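Local coordinates for protein cell divisionFtsK/SpoIIIE (Thermomonospora curvata, PDB 4NH0) that forms the multi-domain ATPase motor of the type VII (ESX) secretion system, binds the substrate EsxB and has weak ATPase activity, at residues 732-736 / 763-768; 939-943 / 1064-1068; 1008-1012 / 1059-1063; 1039-1045 / 1071-1077. The contacts are given in a common frame with arbitrary orientation. Residue numbers count along the deposited sequence, not the author numbering.

Contact 1 of 4, residues 732-736 / 763-768; sequences LLEQR and DGFGDV
Arg-736, Asp-763 and Leu-732 bury the most surface where helix 719-742 of the second FtsK domain packs on the loop leading into strand 767-772. The helix segment is regular (Arg-736 N to Leu-732 O, 2.9 Å), so Leu-732 and Arg-736, one turn apart, meet the loop together; the closest CA pair is Arg-736 with Asp-763, 7.7 Å. The CA-to-CB bond of Arg-736 points sideways to the loop, and with chi1 m and the rest extended the guanidinium reaches it, a span that suits a long side chain. Arg-736 NH2 and NH1 both donate to Gly-766 O, at 2.7 and 3.0 Å, and Arg-736 NE forms a salt bridge with OD2 of Asp-763 (chi1 m), near the guanidinium plane, atoms modelled too close for a reliable separation. Leu-732 (t, p) fills the apolar half: Leu-732 CD1 lies 3.6 Å from Phe-765 CD2, and Leu-732 CD2 is 3.6 Å from Val-768 CG2 and makes a CH-pi contact over the Phe-765 ring, 4.0 Å from its centroid. The buried guanidinium is satisfied chiefly by backbone carbonyls, Gly-766 O and Tyr-799 O, with the Asp-763 carboxylate alongside to balance its charge, tying helix to loop.

Contact 2 of 4, residues 939-943 / 1064-1068; sequences NTDPH and LPQAR
In the P-loop NTPase fold of the third FtsK domain, the loop entering strand 944-947 meets the loop before strand 1072-1078; Pro-942 and Arg-1068 have the closest CA atoms, 6.5 Å. Neither segment is a regular helix or strand. Pro-942, at phi -71°, has its CA-to-CB bond toward the other loop, its ring C-gamma endo, and His-943 then extends (phi/psi -116/166°). With chi1 -50° and chi2 -74°, His-943 NE2 comes within 3.4 Å of Leu-1064 O for a weak hydrogen bond and within 3.4 Å of Ala-1067 CB, whose small methyl leaves room for the ring. His-943 ND1 accepts a weak bond from Leu-1074 N. Leu-1064 (m, t) places CD2 3.9 Å from His-943 CE1. Arg-1068 is long enough to fold back across the proline: chi1 and chi2 are t, and chi3 at -53° bends the chain. The guanidinium covers Thr-940 O with one face, Arg-1068 CZ 3.6 Å away, and Arg-1068 NH2 lies 3.5 Å from Pro-942 CD. Asp-941, chi1 m, supplies only a long, out-of-plane salt bridge, OD1 to Arg-1068 NH2 at 3.8 Å.

Contact 3 of 4, residues 1008-1012 / 1059-1063; sequences VRDIK and PLAEL
Leu-1060 is the apolar centre. Its m, t rotamer sends the isobutyl group to helix 1001-1017, where Leu-1060 CD1 lies 3.8 Å from Ile-1011 CD1, Leu-1060 CG 3.8 Å from Val-1008 CG1, and Leu-1060 CD2 4.0 Å from Lys-1012 CB. Val-1008 (t) points straight at the partner, and Ile-1011 (p, t) reaches it from the side; compact branched side chains suit this close-packed apolar surface. The helix is regular, Lys-1012 N bonding Val-1008 O at 2.9 Å. Opposing it, 1059-1060 belong to a 3-10 segment and 1061-1063 keep helical backbone angles, Leu-1063 N hydrogen-bonding Leu-1060 O at 3.0 Å. The closest CA pair is Lys-1012 with Leu-1060, 6.4 Å. Farther out, Pro-1059 CG meets Val-1008 CG1 at 4.2 Å, and Pro-1059 CB lies 3.6 Å from Lys-1012 CD. Lysine fits this border: its methylenes, t through chi3, cover apolar groups, while Lys-1012 NZ, with chi4 p, passes 3.9 Å from Leu-1063 CD1 to a salt bridge with Glu-1062 OE2 at 3.5 Å. Its stronger partner is Glu-1016, one turn on. The contact joins helix 1001-1017 to the connection between strands 1039-1045 and 1072-1078, Leu-1060 and Ile-1011 reaching Leu-1042 and Leu-1040 of the sheet.

Contact 4 of 4, residues 1039-1045 / 1071-1077; sequences ELFLVVD and GLHLIIA
Neighbouring parallel strands in the third FtsK domain's core sheet make this contact, the first running up to the nucleotide site. The axes of 1039-1045 and 1072-1077 approach to 4.8 Å, with N-to-C directions 17° apart, pairing Leu-1040 with Leu-1072 through Val-1044 with Ile-1076. Leu-1040 N donates to Gly-1071 O (2.5 Å), Leu-1042 N to His-1073 O (2.8 Å) and Val-1044 N to Ile-1075 O (2.8 Å); Ile-1075 N reaches Leu-1042 O and Ala-1077 N reaches Val-1044 O, both 3.0 Å; His-1073 N to Leu-1040 O is weak (2.9 Å). At Gly-1071 a CB would crowd Glu-1039 CA. Phe-1041 and His-1073, both chi1 m, form an offset stack, centroids 4.4 Å apart, planes at 21°; His-1073 NE2 donates to Glu-1039 OE1 at 2.9 Å, and its ND1 bonds Pro-942 O. On that face, Val-1043 CG2 meets Ile-1075 CD1 (4.2 Å), under helix 954-968. The other face is aliphatic, with Leu-1042 CD2 3.7 Å from Leu-1074 CD1. Asp-1045 (t) bonds Ser-955 of the ATP site, its side chain about 4 Å from the bound magnesium. An acidic residue after a hydrophobic run, beside the P-loop serine, is consistent with the Walker B position of P-loop ATPases.

Contacts 2, 3 and 4 form one region of the third FtsK domain, while contact 1 belongs to the second, its centre 42 to 54 Å from theirs. Contact 4 is the middle piece, its centre 10 Å from that of contact 2 and 12 Å from that of contact 3. Contact 2 joins it by a probable hydrogen bond, Pro-942 O to His-1073 ND1 at 2.8 Å, and by packing, Leu-1064 CD2 lying 3.7 Å from Leu-1074 CD2; contact 3 through Leu-1060 CD1, 3.9 Å from Leu-1042 CD2. Segments 1059-1063 and 1064-1068 adjoin, so one connection between the paired strands serves both. Only contact 4 approaches nucleotide, the Asp-1045 side chain about 6 Å from bound ATP; the others lie away from annotated sites.

Contact 1 of 4, residues 732-736 / 763-768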
# COMPACT_ATOMS: atom_id res chain seq x y z
N LEU A 732 0.22 -9.93 -23.08
CA LEU A 732 1.64 -10.05 -22.79
C LEU A 732 1.94 -11.34 -22.04
O LEU A 732 2.96 -11.98 -22.28
CB LEU A 732 2.13 -8.85 -21.98
CG LEU A 732 3.58 -8.93 -21.50
CD1 LEU A 732 4.53 -8.96 -22.68
CD2 LEU A 732 3.91 -7.78 -20.58
N LEU A 733 1.05 -11.71 -21.14
CA LEU A 733 1.20 -12.93 -20.37
C LEU A 733 1.17 -14.15 -21.29
O LEU A 733 2.02 -15.03 -21.19
CB LEU A 733 0.10 -13.05 -19.31
CG LEU A 733 0.18 -14.26 -18.39
CD1 LEU A 733 1.54 -14.34 -17.73
CD2 LEU A 733 -0.92 -14.21 -17.35
N GLU A 734 0.19 -14.18 -22.19
CA GLU A 734 0.06 -15.28 -23.14
C GLU A 734 1.26 -15.33 -24.08
O GLU A 734 1.70 -16.41 -24.48
CB GLU A 734 -1.23 -15.14 -23.94
CG GLU A 734 -2.49 -15.18 -23.10
CD GLU A 734 -3.73 -14.85 -23.89
OE1 GLU A 734 -3.68 -14.92 -25.14
OE2 GLU A 734 -4.76 -14.51 -23.27
N GLN A 735 1.78 -14.16 -24.43
CA GLN A 735 2.95 -14.07 -25.30
C GLN A 735 4.18 -14.63 -24.60
O GLN A 735 4.92 -15.42 -25.18
CB GLN A 735 3.20 -12.62 -25.72
CG GLN A 735 4.48 -12.42 -26.51
CD GLN A 735 4.69 -10.98 -26.92
OE1 GLN A 735 3.76 -10.17 -26.90
NE2 GLN A 735 5.92 -10.64 -27.29
N ARG A 736 4.39 -14.23 -23.35
CA ARG A 736 5.52 -14.71 -22.58
C ARG A 736 5.36 -16.18 -22.19
O ARG A 736 6.35 -16.87 -21.96
CB ARG A 736 5.71 -13.86 -21.32
CG ARG A 736 6.24 -12.47 -21.59
CD ARG A 736 6.53 -11.73 -20.31
NE ARG A 736 7.28 -10.50 -20.55
CZ ARG A 736 7.68 -9.66 -19.60
NH1 ARG A 736 7.40 -9.92 -18.33
NH2 ARG A 736 8.35 -8.57 -19.91
N ASP A 763 10.35 -8.81 -25.11
CA ASP A 763 8.97 -8.44 -25.41
C ASP A 763 8.84 -6.94 -25.56
O ASP A 763 7.85 -6.45 -26.11
CB ASP A 763 8.04 -8.93 -24.30
CG ASP A 763 8.42 -10.30 -23.77
OD1 ASP A 763 8.90 -11.13 -24.56
OD2 ASP A 763 8.24 -10.53 -22.56
N GLY A 764 9.83 -6.21 -25.08
CA GLY A 764 9.76 -4.76 -25.02
C GLY A 764 9.34 -4.35 -23.62
O GLY A 764 9.34 -3.17 -23.28
N PHE A 765 8.99 -5.34 -22.81
CA PHE A 765 8.57 -5.11 -21.44
C PHE A 765 9.60 -5.67 -20.45
O PHE A 765 10.44 -6.48 -20.81
CB PHE A 765 7.21 -5.76 -21.17
CG PHE A 765 6.07 -5.11 -21.89
CD1 PHE A 765 5.41 -4.03 -21.34
CD2 PHE A 765 5.65 -5.60 -23.11
CE1 PHE A 765 4.36 -3.44 -22.00
CE2 PHE A 765 4.59 -5.01 -23.78
CZ PHE A 765 3.95 -3.93 -23.22
N GLY A 766 9.50 -5.22 -19.21
CA GLY A 766 10.30 -5.78 -18.13
C GLY A 766 9.38 -6.44 -17.13
O GLY A 766 8.63 -7.36 -17.48
N ASP A 767 9.42 -5.99 -15.88
CA ASP A 767 8.46 -6.43 -14.88
C ASP A 767 7.25 -5.51 -14.89
O ASP A 767 7.36 -4.33 -14.56
CB ASP A 767 9.09 -6.47 -13.49
CG ASP A 767 9.97 -7.68 -13.28
OD1 ASP A 767 11.16 -7.61 -13.63
OD2 ASP A 767 9.47 -8.70 -12.78
N VAL A 768 6.10 -6.04 -15.27
CA VAL A 768 4.89 -5.24 -15.40
C VAL A 768 4.04 -5.30 -14.14
O VAL A 768 3.81 -6.38 -13.59
CB VAL A 768 4.05 -5.69 -16.61
CG1 VAL A 768 2.87 -4.76 -16.81
CG2 VAL A 768 4.91 -5.73 -17.85

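Contact 2 of 4, residues 939-943 / 1064-1068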
# COMPACT_ATOMS: atom_id res chain seq x y z
N ASN A 939 -19.29 -18.95 -46.28
CA ASN A 939 -19.33 -20.36 -46.63
C ASN A 939 -19.81 -21.19 -45.45
O ASN A 939 -20.17 -22.36 -45.60
CB ASN A 939 -17.95 -20.84 -47.09
CG ASN A 939 -17.56 -20.29 -48.44
OD1 ASN A 939 -18.42 -19.98 -49.27
ND2 ASN A 939 -16.26 -20.17 -48.68
N THR A 940 -19.81 -20.57 -44.27
CA THR A 940 -20.26 -21.23 -43.05
C THR A 940 -21.65 -20.74 -42.66
O THR A 940 -22.57 -21.53 -42.48
CB THR A 940 -19.28 -20.99 -41.89
OG1 THR A 940 -19.07 -19.58 -41.73
CG2 THR A 940 -17.95 -21.65 -42.18
N ASP A 941 -21.79 -19.42 -42.52
CA ASP A 941 -23.08 -18.82 -42.22
C ASP A 941 -23.45 -17.83 -43.32
O ASP A 941 -22.75 -16.85 -43.55
CB ASP A 941 -23.05 -18.12 -40.86
CG ASP A 941 -22.86 -19.10 -39.71
OD1 ASP A 941 -23.26 -20.27 -39.86
OD2 ASP A 941 -22.32 -18.69 -38.66
N PRO A 942 -24.57 -18.09 -44.01
CA PRO A 942 -24.97 -17.38 -45.23
C PRO A 942 -25.43 -15.93 -45.04
O PRO A 942 -25.33 -15.15 -45.98
CB PRO A 942 -26.13 -18.23 -45.75
CG PRO A 942 -26.70 -18.87 -44.54
CD PRO A 942 -25.53 -19.15 -43.65
N HIS A 943 -25.92 -15.57 -43.85
CA HIS A 943 -26.53 -14.26 -43.67
C HIS A 943 -25.77 -13.36 -42.69
O HIS A 943 -24.91 -13.83 -41.94
CB HIS A 943 -27.97 -14.42 -43.20
CG HIS A 943 -28.78 -15.35 -44.04
ND1 HIS A 943 -29.23 -15.02 -45.30
CD2 HIS A 943 -29.22 -16.61 -43.80
CE1 HIS A 943 -29.91 -16.04 -45.80
NE2 HIS A 943 -29.92 -17.01 -44.91
N LEU A 1064 -35.10 -18.45 -46.83
CA LEU A 1064 -33.96 -18.19 -45.95
C LEU A 1064 -33.44 -19.40 -45.16
O LEU A 1064 -32.23 -19.50 -44.95
CB LEU A 1064 -34.32 -17.06 -44.97
CG LEU A 1064 -34.72 -15.74 -45.63
CD1 LEU A 1064 -34.93 -14.66 -44.58
CD2 LEU A 1064 -33.67 -15.31 -46.64
N PRO A 1065 -34.32 -20.30 -44.71
CA PRO A 1065 -33.74 -21.49 -44.08
C PRO A 1065 -33.02 -22.39 -45.07
O PRO A 1065 -32.02 -23.02 -44.73
CB PRO A 1065 -34.96 -22.21 -43.49
CG PRO A 1065 -35.97 -21.14 -43.31
CD PRO A 1065 -35.77 -20.22 -44.46
N GLN A 1066 -33.52 -22.43 -46.30
CA GLN A 1066 -32.92 -23.27 -47.34
C GLN A 1066 -31.83 -22.53 -48.10
O GLN A 1066 -31.38 -22.98 -49.15
CB GLN A 1066 -34.00 -23.75 -48.32
CG GLN A 1066 -35.14 -24.52 -47.67
CD GLN A 1066 -34.74 -25.91 -47.24
OE1 GLN A 1066 -33.76 -26.47 -47.74
NE2 GLN A 1066 -35.50 -26.49 -46.32
N ALA A 1067 -31.41 -21.39 -47.57
CA ALA A 1067 -30.44 -20.53 -48.24
C ALA A 1067 -29.05 -21.17 -48.34
O ALA A 1067 -28.21 -20.71 -49.10
CB ALA A 1067 -30.34 -19.19 -47.53
N ARG A 1068 -28.83 -22.22 -47.56
CA ARG A 1068 -27.54 -22.90 -47.56
C ARG A 1068 -27.45 -23.91 -48.70
O ARG A 1068 -26.40 -24.05 -49.33
CB ARG A 1068 -27.31 -23.59 -46.22
CG ARG A 1068 -25.88 -24.05 -45.99
CD ARG A 1068 -25.61 -24.30 -44.52
NE ARG A 1068 -25.98 -23.14 -43.71
CZ ARG A 1068 -25.79 -23.06 -42.40
NH1 ARG A 1068 -25.23 -24.06 -41.74
NH2 ARG A 1068 -26.16 -21.96 -41.74

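Contact 3 of 4, residues 1008-1012 / 1059-1063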
# COMPACT_ATOMS: atom_id res chain seq x y z
N VAL A 1008 -37.61 -8.85 -56.66
CA VAL A 1008 -37.84 -9.97 -55.75
C VAL A 1008 -38.53 -11.12 -56.47
O VAL A 1008 -38.24 -12.29 -56.21
CB VAL A 1008 -38.68 -9.54 -54.53
CG1 VAL A 1008 -38.88 -10.70 -53.58
CG2 VAL A 1008 -38.03 -8.37 -53.82
N ARG A 1009 -39.42 -10.78 -57.39
CA ARG A 1009 -40.22 -11.77 -58.11
C ARG A 1009 -39.36 -12.72 -58.94
O ARG A 1009 -39.58 -13.93 -58.94
CB ARG A 1009 -41.24 -11.08 -59.01
CG ARG A 1009 -42.16 -12.04 -59.75
CD ARG A 1009 -43.16 -11.31 -60.63
NE ARG A 1009 -42.52 -10.59 -61.72
CZ ARG A 1009 -42.35 -9.27 -61.75
NH1 ARG A 1009 -42.78 -8.52 -60.74
NH2 ARG A 1009 -41.76 -8.70 -62.79
N ASP A 1010 -38.38 -12.17 -59.65
CA ASP A 1010 -37.56 -12.96 -60.55
C ASP A 1010 -36.46 -13.74 -59.83
O ASP A 1010 -36.01 -14.78 -60.31
CB ASP A 1010 -36.94 -12.07 -61.63
CG ASP A 1010 -36.42 -10.77 -61.08
OD1 ASP A 1010 -36.81 -10.40 -59.96
OD2 ASP A 1010 -35.61 -10.11 -61.77
N ILE A 1011 -36.02 -13.24 -58.67
CA ILE A 1011 -34.99 -13.95 -57.91
C ILE A 1011 -35.62 -15.01 -57.01
O ILE A 1011 -34.96 -15.97 -56.63
CB ILE A 1011 -34.13 -13.01 -57.06
CG1 ILE A 1011 -34.94 -12.40 -55.91
CG2 ILE A 1011 -33.50 -11.93 -57.93
CD1 ILE A 1011 -34.12 -11.55 -54.97
N LYS A 1012 -36.89 -14.82 -56.66
CA LYS A 1012 -37.61 -15.84 -55.92
C LYS A 1012 -37.70 -17.09 -56.78
O LYS A 1012 -37.19 -18.14 -56.40
CB LYS A 1012 -39.01 -15.35 -55.52
CG LYS A 1012 -39.88 -16.44 -54.90
CD LYS A 1012 -41.08 -15.85 -54.18
CE LYS A 1012 -42.08 -16.93 -53.80
NZ LYS A 1012 -41.45 -18.02 -53.01
N PRO A 1059 -41.71 -12.22 -49.67
CA PRO A 1059 -41.78 -13.55 -50.30
C PRO A 1059 -40.55 -14.44 -50.07
O PRO A 1059 -40.68 -15.66 -50.10
CB PRO A 1059 -41.91 -13.22 -51.79
CG PRO A 1059 -42.53 -11.88 -51.82
CD PRO A 1059 -41.95 -11.15 -50.65
N LEU A 1060 -39.39 -13.83 -49.83
CA LEU A 1060 -38.15 -14.59 -49.69
C LEU A 1060 -37.99 -15.21 -48.30
O LEU A 1060 -37.03 -15.94 -48.06
CB LEU A 1060 -36.95 -13.69 -49.99
CG LEU A 1060 -36.86 -13.15 -51.41
CD1 LEU A 1060 -35.72 -12.15 -51.53
CD2 LEU A 1060 -36.68 -14.29 -52.40
N ALA A 1061 -38.93 -14.93 -47.41
CA ALA A 1061 -38.84 -15.36 -46.02
C ALA A 1061 -38.84 -16.88 -45.88
O ALA A 1061 -38.27 -17.42 -44.93
CB ALA A 1061 -39.97 -14.76 -45.21
N GLU A 1062 -39.48 -17.57 -46.82
CA GLU A 1062 -39.60 -19.02 -46.76
C GLU A 1062 -38.39 -19.73 -47.36
O GLU A 1062 -38.26 -20.95 -47.26
CB GLU A 1062 -40.88 -19.46 -47.48
CG GLU A 1062 -41.32 -18.54 -48.60
CD GLU A 1062 -42.81 -18.62 -48.87
OE1 GLU A 1062 -43.59 -18.54 -47.90
OE2 GLU A 1062 -43.20 -18.77 -50.05
N LEU A 1063 -37.50 -18.95 -47.98
CA LEU A 1063 -36.32 -19.51 -48.63
C LEU A 1063 -35.08 -19.41 -47.76
O LEU A 1063 -34.13 -20.17 -47.92
CB LEU A 1063 -36.08 -18.81 -49.97
CG LEU A 1063 -36.80 -19.35 -51.22
CD1 LEU A 1063 -38.31 -19.36 -51.04
CD2 LEU A 1063 -36.42 -18.53 -52.44

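Contact 4 of 4, residues 1039-1045 / 1071-1077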
# COMPACT_ATOMS: atom_id res chain seq x y z
N GLU A 1039 -23.45 -17.47 -56.82
CA GLU A 1039 -24.22 -17.24 -55.60
C GLU A 1039 -24.77 -15.82 -55.62
O GLU A 1039 -24.21 -14.94 -56.27
CB GLU A 1039 -23.36 -17.46 -54.36
CG GLU A 1039 -22.88 -18.90 -54.19
CD GLU A 1039 -22.12 -19.11 -52.90
OE1 GLU A 1039 -21.87 -18.11 -52.19
OE2 GLU A 1039 -21.78 -20.27 -52.59
N LEU A 1040 -25.87 -15.59 -54.92
CA LEU A 1040 -26.50 -14.28 -54.91
C LEU A 1040 -26.38 -13.60 -53.56
O LEU A 1040 -26.76 -14.17 -52.53
CB LEU A 1040 -27.96 -14.38 -55.32
CG LEU A 1040 -28.75 -13.07 -55.28
CD1 LEU A 1040 -28.10 -12.02 -56.16
CD2 LEU A 1040 -30.19 -13.30 -55.71
N PHE A 1041 -25.86 -12.38 -53.56
CA PHE A 1041 -25.78 -11.57 -52.35
C PHE A 1041 -26.78 -10.43 -52.41
O PHE A 1041 -26.61 -9.48 -53.17
CB PHE A 1041 -24.36 -11.03 -52.16
CG PHE A 1041 -23.36 -12.06 -51.74
CD1 PHE A 1041 -22.67 -12.80 -52.68
CD2 PHE A 1041 -23.11 -12.29 -50.40
CE1 PHE A 1041 -21.75 -13.75 -52.29
CE2 PHE A 1041 -22.19 -13.24 -50.00
CZ PHE A 1041 -21.51 -13.97 -50.95
N LEU A 1042 -27.82 -10.53 -51.60
CA LEU A 1042 -28.84 -9.48 -51.54
C LEU A 1042 -28.47 -8.45 -50.48
O LEU A 1042 -28.62 -8.68 -49.29
CB LEU A 1042 -30.21 -10.08 -51.24
CG LEU A 1042 -31.37 -9.10 -51.20
CD1 LEU A 1042 -31.48 -8.35 -52.52
CD2 LEU A 1042 -32.67 -9.82 -50.89
N VAL A 1043 -27.97 -7.31 -50.94
CA VAL A 1043 -27.55 -6.24 -50.04
C VAL A 1043 -28.67 -5.23 -49.83
O VAL A 1043 -29.06 -4.52 -50.75
CB VAL A 1043 -26.31 -5.51 -50.58
CG1 VAL A 1043 -25.95 -4.34 -49.69
CG2 VAL A 1043 -25.14 -6.48 -50.69
N VAL A 1044 -29.19 -5.18 -48.61
CA VAL A 1044 -30.30 -4.30 -48.29
C VAL A 1044 -29.91 -3.26 -47.24
O VAL A 1044 -29.58 -3.60 -46.11
CB VAL A 1044 -31.52 -5.09 -47.77
CG1 VAL A 1044 -32.67 -4.14 -47.46
CG2 VAL A 1044 -31.94 -6.13 -48.79
N ASP A 1045 -29.94 -1.99 -47.63
CA ASP A 1045 -29.63 -0.90 -46.72
C ASP A 1045 -30.92 -0.19 -46.32
O ASP A 1045 -31.86 -0.10 -47.11
CB ASP A 1045 -28.66 0.08 -47.37
CG ASP A 1045 -27.98 0.99 -46.36
OD1 ASP A 1045 -28.47 1.08 -45.21
OD2 ASP A 1045 -26.96 1.61 -46.71
N GLY A 1071 -27.83 -20.73 -53.35
CA GLY A 1071 -26.80 -19.71 -53.31
C GLY A 1071 -27.30 -18.35 -52.86
O GLY A 1071 -26.97 -17.33 -53.46
N LEU A 1072 -28.09 -18.34 -51.79
CA LEU A 1072 -28.71 -17.11 -51.32
C LEU A 1072 -27.99 -16.53 -50.10
O LEU A 1072 -27.58 -17.27 -49.21
CB LEU A 1072 -30.18 -17.35 -50.99
CG LEU A 1072 -31.02 -16.13 -50.60
CD1 LEU A 1072 -30.96 -15.07 -51.68
CD2 LEU A 1072 -32.46 -16.55 -50.33
N HIS A 1073 -27.84 -15.21 -50.08
CA HIS A 1073 -27.21 -14.52 -48.96
C HIS A 1073 -27.93 -13.21 -48.67
O HIS A 1073 -28.19 -12.42 -49.58
CB HIS A 1073 -25.73 -14.26 -49.24
CG HIS A 1073 -24.92 -15.50 -49.43
ND1 HIS A 1073 -24.71 -16.41 -48.42
CD2 HIS A 1073 -24.26 -15.98 -50.51
CE1 HIS A 1073 -23.96 -17.40 -48.87
NE2 HIS A 1073 -23.68 -17.16 -50.13
N LEU A 1074 -28.24 -12.97 -47.40
CA LEU A 1074 -28.91 -11.74 -46.99
C LEU A 1074 -28.00 -10.87 -46.14
O LEU A 1074 -27.53 -11.29 -45.08
CB LEU A 1074 -30.20 -12.06 -46.23
CG LEU A 1074 -31.51 -11.91 -47.00
CD1 LEU A 1074 -31.74 -10.45 -47.36
CD2 LEU A 1074 -31.50 -12.77 -48.25
N ILE A 1075 -27.75 -9.65 -46.61
CA ILE A 1075 -26.96 -8.69 -45.87
C ILE A 1075 -27.80 -7.44 -45.61
O ILE A 1075 -28.05 -6.65 -46.52
CB ILE A 1075 -25.68 -8.31 -46.63
CG1 ILE A 1075 -24.94 -9.57 -47.09
CG2 ILE A 1075 -24.78 -7.45 -45.77
CD1 ILE A 1075 -23.68 -9.29 -47.86
N ILE A 1076 -28.23 -7.28 -44.37
CA ILE A 1076 -29.25 -6.29 -44.04
C ILE A 1076 -28.79 -5.29 -42.98
O ILE A 1076 -28.17 -5.66 -41.99
CB ILE A 1076 -30.54 -6.99 -43.53
CG1 ILE A 1076 -31.07 -7.95 -44.59
CG2 ILE A 1076 -31.60 -5.97 -43.17
CD1 ILE A 1076 -32.29 -8.72 -44.15
N ALA A 1077 -29.09 -4.02 -43.22
CA ALA A 1077 -28.86 -2.97 -42.23
C ALA A 1077 -30.18 -2.29 -41.87
O ALA A 1077 -30.96 -1.93 -42.75
CB ALA A 1077 -27.86 -1.96 -42.74